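Long-range contacts in GDSL-like protein (Collinsella aerofaciens ATCC 25986, PDB 7BXD), which is a GDSL-like acylhydrolase that probably cleaves ester-linked acyl groups: residues F149-K154 with A182-C187; I195-Q200 with H231-G236. One frame throughout, in Å; residues are numbered along the deposited sequence.

Interaction 1. Residues F149-K154 with A182-C187; sequences FMTPCK and AMLEVC
Two sulfurs of one helix meet a single aromatic ring: Met-183 SD and Cys-187 SG, one turn apart, both approach Phe-149. The contact joins strand 146-150 of the parallel sheet to helix 176-189, within the alpha/beta/alpha sandwich of SGNH hydrolases. Met-183 SD lies 79° off the ring normal, an edge-on Met-aromatic contact whose closest approach is 3.9 Å to Phe-149 CD2. Cys-187 SG instead comes obliquely, 30° off the normal, and sits 3.7 Å from Phe-149 CG. Ile-135 of helix 127-141 touches the same ring. Met-183 holds CG anti to its backbone N, and its chain bends at chi3 (-73°), which puts CE beside the ring edge and tip to tip with Pro-152 CD. Its SD also touches Thr-151 CA just past the strand end. An alanine at Met-183 would probably open a gap between the Phe-149 edge and Pro-152, because the CG, SD and CE contacts go. Thr-151 OG1 turns to hydrogen bonds with Asp-196 OD1 and Tyr-198 N. Its methyl serves the helix, with Thr-151 CG2 4.0 Å from Met-183 SD and 3.9 Å from Leu-184 CD2.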
loop_
_atom_site.group_PDB
_atom_site.type_symbol
_atom_site.label_atom_id
_atom_site.label_comp_id
_atom_site.label_asym_id
_atom_site.label_seq_id
_atom_site.Cartn_x
_atom_site.Cartn_y
_atom_site.Cartn_z
ATOM N N PHE A 149 -4.688 5.097 5.220
ATOM C CA PHE A 149 -3.467 4.752 4.496
ATOM C C PHE A 149 -2.720 3.685 5.289
ATOM O O PHE A 149 -2.733 3.679 6.524
ATOM C CB PHE A 149 -2.538 5.964 4.300
ATOM C CG PHE A 149 -2.745 6.677 2.993
ATOM C CD1 PHE A 149 -3.968 7.292 2.701
ATOM C CD2 PHE A 149 -1.731 6.705 2.034
ATOM C CE1 PHE A 149 -4.140 7.938 1.475
ATOM C CE2 PHE A 149 -1.918 7.379 0.821
ATOM C CZ PHE A 149 -3.121 7.990 0.538
ATOM N N MET A 150 -2.036 2.795 4.569
ATOM C CA MET A 150 -1.129 1.828 5.180
ATOM C C MET A 150 0.257 2.059 4.616
ATOM O O MET A 150 0.444 2.094 3.400
ATOM C CB MET A 150 -1.591 0.373 4.915
ATOM C CG MET A 150 -3.063 0.190 5.256
ATOM S SD MET A 150 -3.567 -1.507 5.617
ATOM C CE MET A 150 -3.194 -2.288 4.041
ATOM N N THR A 151 1.231 2.255 5.491
ATOM C CA THR A 151 2.592 2.503 5.023
ATOM C C THR A 151 3.149 1.250 4.342
ATOM O O THR A 151 2.777 0.125 4.695
ATOM C CB THR A 151 3.475 2.934 6.185
ATOM O OG1 THR A 151 3.371 1.921 7.197
ATOM C CG2 THR A 151 3.074 4.295 6.754
ATOM N N PRO A 152 4.035 1.429 3.358
ATOM C CA PRO A 152 4.534 0.276 2.591
ATOM C C PRO A 152 5.392 -0.629 3.445
ATOM O O PRO A 152 6.244 -0.166 4.222
ATOM C CB PRO A 152 5.377 0.933 1.476
ATOM C CG PRO A 152 5.746 2.314 2.027
ATOM C CD PRO A 152 4.513 2.715 2.818
ATOM N N CYS A 153 5.181 -1.956 3.290
ATOM C CA CYS A 153 5.956 -2.903 4.082
ATOM C C CYS A 153 7.440 -2.849 3.720
ATOM O O CYS A 153 7.837 -2.474 2.607
ATOM C CB CYS A 153 5.437 -4.329 3.870
ATOM S SG CYS A 153 3.824 -4.547 4.690
ATOM N N LYS A 154 8.270 -3.306 4.657
ATOM C CA LYS A 154 9.695 -3.454 4.388
ATOM C C LYS A 154 9.964 -4.569 3.372
ATOM O O LYS A 154 9.149 -5.478 3.145
ATOM C CB LYS A 154 10.446 -3.720 5.688
ATOM C CG LYS A 154 10.477 -2.470 6.572
ATOM C CD LYS A 154 11.465 -2.594 7.721
ATOM C CE LYS A 154 11.661 -1.301 8.537
ATOM N NZ LYS A 154 10.452 -0.996 9.371
ATOM N N ALA A 182 7.341 10.931 4.507
ATOM C CA ALA A 182 6.568 11.848 3.656
ATOM C C ALA A 182 5.082 11.474 3.693
ATOM O O ALA A 182 4.202 12.342 3.814
ATOM C CB ALA A 182 7.100 11.792 2.229
ATOM N N MET A 183 4.777 10.178 3.559
ATOM C CA MET A 183 3.389 9.729 3.617
ATOM C C MET A 183 2.753 10.122 4.934
ATOM O O MET A 183 1.625 10.627 4.960
ATOM C CB MET A 183 3.340 8.209 3.446
ATOM C CG MET A 183 1.913 7.646 3.536
ATOM S SD MET A 183 1.832 5.863 3.247
ATOM C CE MET A 183 2.102 5.800 1.497
ATOM N N LEU A 184 3.463 9.891 6.044
ATOM C CA LEU A 184 2.907 10.245 7.349
ATOM C C LEU A 184 2.647 11.746 7.466
ATOM O O LEU A 184 1.655 12.170 8.090
ATOM C CB LEU A 184 3.825 9.766 8.483
ATOM C CG LEU A 184 3.949 8.241 8.586
ATOM C CD1 LEU A 184 4.959 7.864 9.638
ATOM C CD2 LEU A 184 2.636 7.583 8.885
ATOM N N GLU A 185 3.536 12.579 6.918
ATOM C CA GLU A 185 3.353 14.031 7.020
ATOM C C GLU A 185 2.146 14.497 6.204
ATOM O O GLU A 185 1.395 15.376 6.654
ATOM C CB GLU A 185 4.622 14.739 6.579
ATOM C CG GLU A 185 5.756 14.556 7.593
ATOM C CD GLU A 185 7.071 15.125 7.125
ATOM O OE1 GLU A 185 7.135 15.715 6.027
ATOM O OE2 GLU A 185 8.066 14.999 7.877
ATOM N N VAL A 186 1.946 13.943 4.992
ATOM C CA VAL A 186 0.784 14.356 4.212
ATOM C C VAL A 186 -0.484 13.841 4.883
ATOM O O VAL A 186 -1.513 14.540 4.953
ATOM C CB VAL A 186 0.888 13.905 2.744
ATOM C CG1 VAL A 186 -0.319 14.415 1.954
ATOM C CG2 VAL A 186 2.170 14.407 2.127
ATOM N N CYS A 187 -0.464 12.587 5.358
ATOM C CA CYS A 187 -1.621 12.088 6.085
ATOM C C CYS A 187 -1.945 12.982 7.280
ATOM O O CYS A 187 -3.121 13.285 7.545
ATOM C CB CYS A 187 -1.381 10.633 6.514
ATOM S SG CYS A 187 -1.571 9.467 5.129
#

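Interaction 2. Residues I195-Q200 with H231-G236; sequences IDLYAQ and HRIAAG
Ile-195 and Gly-236 bring the backbones closest, their CA atoms 5.7 Å apart, where the end of strand 194-195 passes helix 223-240. This is the edge strand of the parallel sheet in the alpha/beta/alpha SGNH hydrolase fold, and the chain then turns into helix 197-200. Asp-196 is the N-cap of that short helix: its OD1 accepts from Ala-199 N, which lies above the carboxylate plane. Gly-236 allows the close approach, since a CB there would run into Ile-195 CG2, and Ile-195 CD1 instead rests 3.5 Å from Gly-236 C. Beside it, Leu-197 CD1 meets Ile-233 CG1 at 4.0 Å, the two side chains crossing at about a right angle; Met-150 of strand 146-150 touches both. The other branch, Leu-197 CD2, packs on Arg-232 CG at 3.9 Å, the side chains sliding past each other in opposite directions. The bend of Arg-232 at chi2 brings its CD against Gln-200 O, and further out Arg-232 NE gives that oxygen a 2.8 Å hydrogen bond with an N-H...O angle of 144°. Gln-200 O lies 22° out of the guanidinium plane. A second, weak bond runs 3.4 Å from Arg-232 NH2 to Gln-200 OE1, with amide and guanidinium planes turned 46° apart.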
loop_
_atom_site.group_PDB
_atom_site.type_symbol
_atom_site.label_atom_id
_atom_site.label_comp_id
_atom_site.label_asym_id
_atom_site.label_seq_id
_atom_site.Cartn_x
_atom_site.Cartn_y
_atom_site.Cartn_z
ATOM N N ILE A 195 -2.386 2.903 9.272
ATOM C CA ILE A 195 -1.926 1.624 9.827
ATOM C C ILE A 195 -0.475 1.464 9.395
ATOM O O ILE A 195 -0.186 1.379 8.195
ATOM C CB ILE A 195 -2.782 0.446 9.316
ATOM C CG1 ILE A 195 -4.260 0.655 9.656
ATOM C CG2 ILE A 195 -2.223 -0.885 9.877
ATOM C CD1 ILE A 195 -5.209 -0.268 8.939
ATOM N N ASP A 196 0.445 1.460 10.363
ATOM C CA ASP A 196 1.874 1.550 10.031
ATOM C C ASP A 196 2.437 0.143 9.835
ATOM O O ASP A 196 3.127 -0.417 10.706
ATOM C CB ASP A 196 2.622 2.339 11.100
ATOM C CG ASP A 196 4.019 2.735 10.661
ATOM O OD1 ASP A 196 4.519 2.272 9.605
ATOM O OD2 ASP A 196 4.648 3.502 11.419
ATOM N N LEU A 197 2.133 -0.448 8.665
ATOM C CA LEU A 197 2.662 -1.770 8.318
ATOM C C LEU A 197 4.168 -1.749 8.078
ATOM O O LEU A 197 4.840 -2.768 8.348
ATOM C CB LEU A 197 1.962 -2.340 7.077
ATOM C CG LEU A 197 0.470 -2.637 7.250
ATOM C CD1 LEU A 197 -0.081 -3.197 5.926
ATOM C CD2 LEU A 197 0.177 -3.577 8.432
ATOM N N TYR A 198 4.708 -0.620 7.610
ATOM C CA TYR A 198 6.163 -0.481 7.534
ATOM C C TYR A 198 6.813 -0.857 8.859
ATOM O O TYR A 198 7.788 -1.621 8.901
ATOM C CB TYR A 198 6.506 0.958 7.153
ATOM C CG TYR A 198 7.994 1.238 7.141
ATOM C CD1 TYR A 198 8.824 0.820 6.092
ATOM C CD2 TYR A 198 8.583 1.961 8.195
ATOM C CE1 TYR A 198 10.188 1.134 6.088
ATOM C CE2 TYR A 198 9.930 2.285 8.189
ATOM C CZ TYR A 198 10.743 1.856 7.148
ATOM O OH TYR A 198 12.094 2.121 7.158
ATOM N N ALA A 199 6.286 -0.287 9.956
ATOM C CA ALA A 199 6.876 -0.506 11.272
ATOM C C ALA A 199 6.348 -1.748 11.973
ATOM O O ALA A 199 7.059 -2.283 12.837
ATOM C CB ALA A 199 6.589 0.718 12.154
ATOM N N GLN A 200 5.116 -2.212 11.664
ATOM C CA GLN A 200 4.447 -3.162 12.561
ATOM C C GLN A 200 3.663 -4.256 11.846
ATOM O O GLN A 200 2.742 -4.832 12.432
ATOM C CB GLN A 200 3.517 -2.445 13.522
ATOM C CG GLN A 200 4.242 -1.508 14.474
ATOM C CD GLN A 200 3.409 -1.135 15.675
ATOM O OE1 GLN A 200 2.404 -1.780 15.979
ATOM N NE2 GLN A 200 3.790 -0.054 16.339
ATOM N N HIS A 231 -4.641 -10.712 8.925
ATOM C CA HIS A 231 -4.984 -10.602 10.338
ATOM C C HIS A 231 -4.462 -9.301 10.930
ATOM O O HIS A 231 -5.172 -8.634 11.713
ATOM C CB HIS A 231 -4.444 -11.817 11.088
ATOM C CG HIS A 231 -5.275 -13.055 10.898
ATOM N ND1 HIS A 231 -6.098 -13.571 11.875
ATOM C CD2 HIS A 231 -5.437 -13.856 9.817
ATOM C CE1 HIS A 231 -6.707 -14.654 11.417
ATOM N NE2 HIS A 231 -6.326 -14.849 10.170
ATOM N N ARG A 232 -3.225 -8.928 10.593
ATOM C CA ARG A 232 -2.674 -7.673 11.109
ATOM C C ARG A 232 -3.459 -6.471 10.593
ATOM O O ARG A 232 -3.712 -5.511 11.338
ATOM C CB ARG A 232 -1.188 -7.557 10.738
ATOM C CG ARG A 232 -0.528 -6.253 11.187
ATOM C CD ARG A 232 -0.386 -6.202 12.696
ATOM N NE ARG A 232 0.081 -4.915 13.208
ATOM C CZ ARG A 232 -0.702 -3.894 13.530
ATOM N NH1 ARG A 232 -2.001 -3.976 13.343
ATOM N NH2 ARG A 232 -0.173 -2.773 14.058
ATOM N N ILE A 233 -3.846 -6.505 9.318
ATOM C CA ILE A 233 -4.615 -5.419 8.722
ATOM C C ILE A 233 -5.991 -5.328 9.368
ATOM O O ILE A 233 -6.477 -4.231 9.660
ATOM C CB ILE A 233 -4.681 -5.591 7.193
ATOM C CG1 ILE A 233 -3.307 -5.398 6.571
ATOM C CG2 ILE A 233 -5.739 -4.689 6.592
ATOM C CD1 ILE A 233 -3.190 -5.893 5.131
ATOM N N ALA A 234 -6.643 -6.469 9.602
ATOM C CA ALA A 234 -7.940 -6.432 10.267
ATOM C C ALA A 234 -7.829 -5.763 11.628
ATOM O O ALA A 234 -8.687 -4.949 11.999
ATOM C CB ALA A 234 -8.500 -7.848 10.373
ATOM N N ALA A 235 -6.809 -6.126 12.408
ATOM C CA ALA A 235 -6.651 -5.508 13.725
ATOM C C ALA A 235 -6.427 -4.015 13.574
ATOM O O ALA A 235 -6.981 -3.215 14.348
ATOM C CB ALA A 235 -5.485 -6.166 14.470
ATOM N N GLY A 236 -5.616 -3.622 12.584
ATOM C CA GLY A 236 -5.348 -2.216 12.378
ATOM C C GLY A 236 -6.579 -1.430 11.993
ATOM O O GLY A 236 -6.773 -0.304 12.455
#

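From the N terminus, the chain has already laid down strands 30-35, 66-71 and 100-104 when it reaches strand 146-150. It then returns in helix 176-189, where interaction 1 closes a loop with 27 residues between its segments. Strand 194-195 follows, and interaction 2 opens there, to be closed by helix 223-240 after another 30 residues. The two loops are therefore in series, neither nesting nor crossing. Their centres lie 12 Å apart, and they meet where the ends of the two neighbouring strands run together: beside the threonine bonds, Lys-154 NZ lies 2.8 Å from Tyr-198 O, a probable hydrogen bond. Together they tie helices 176-189 and 223-240 to adjacent strands of the sheet.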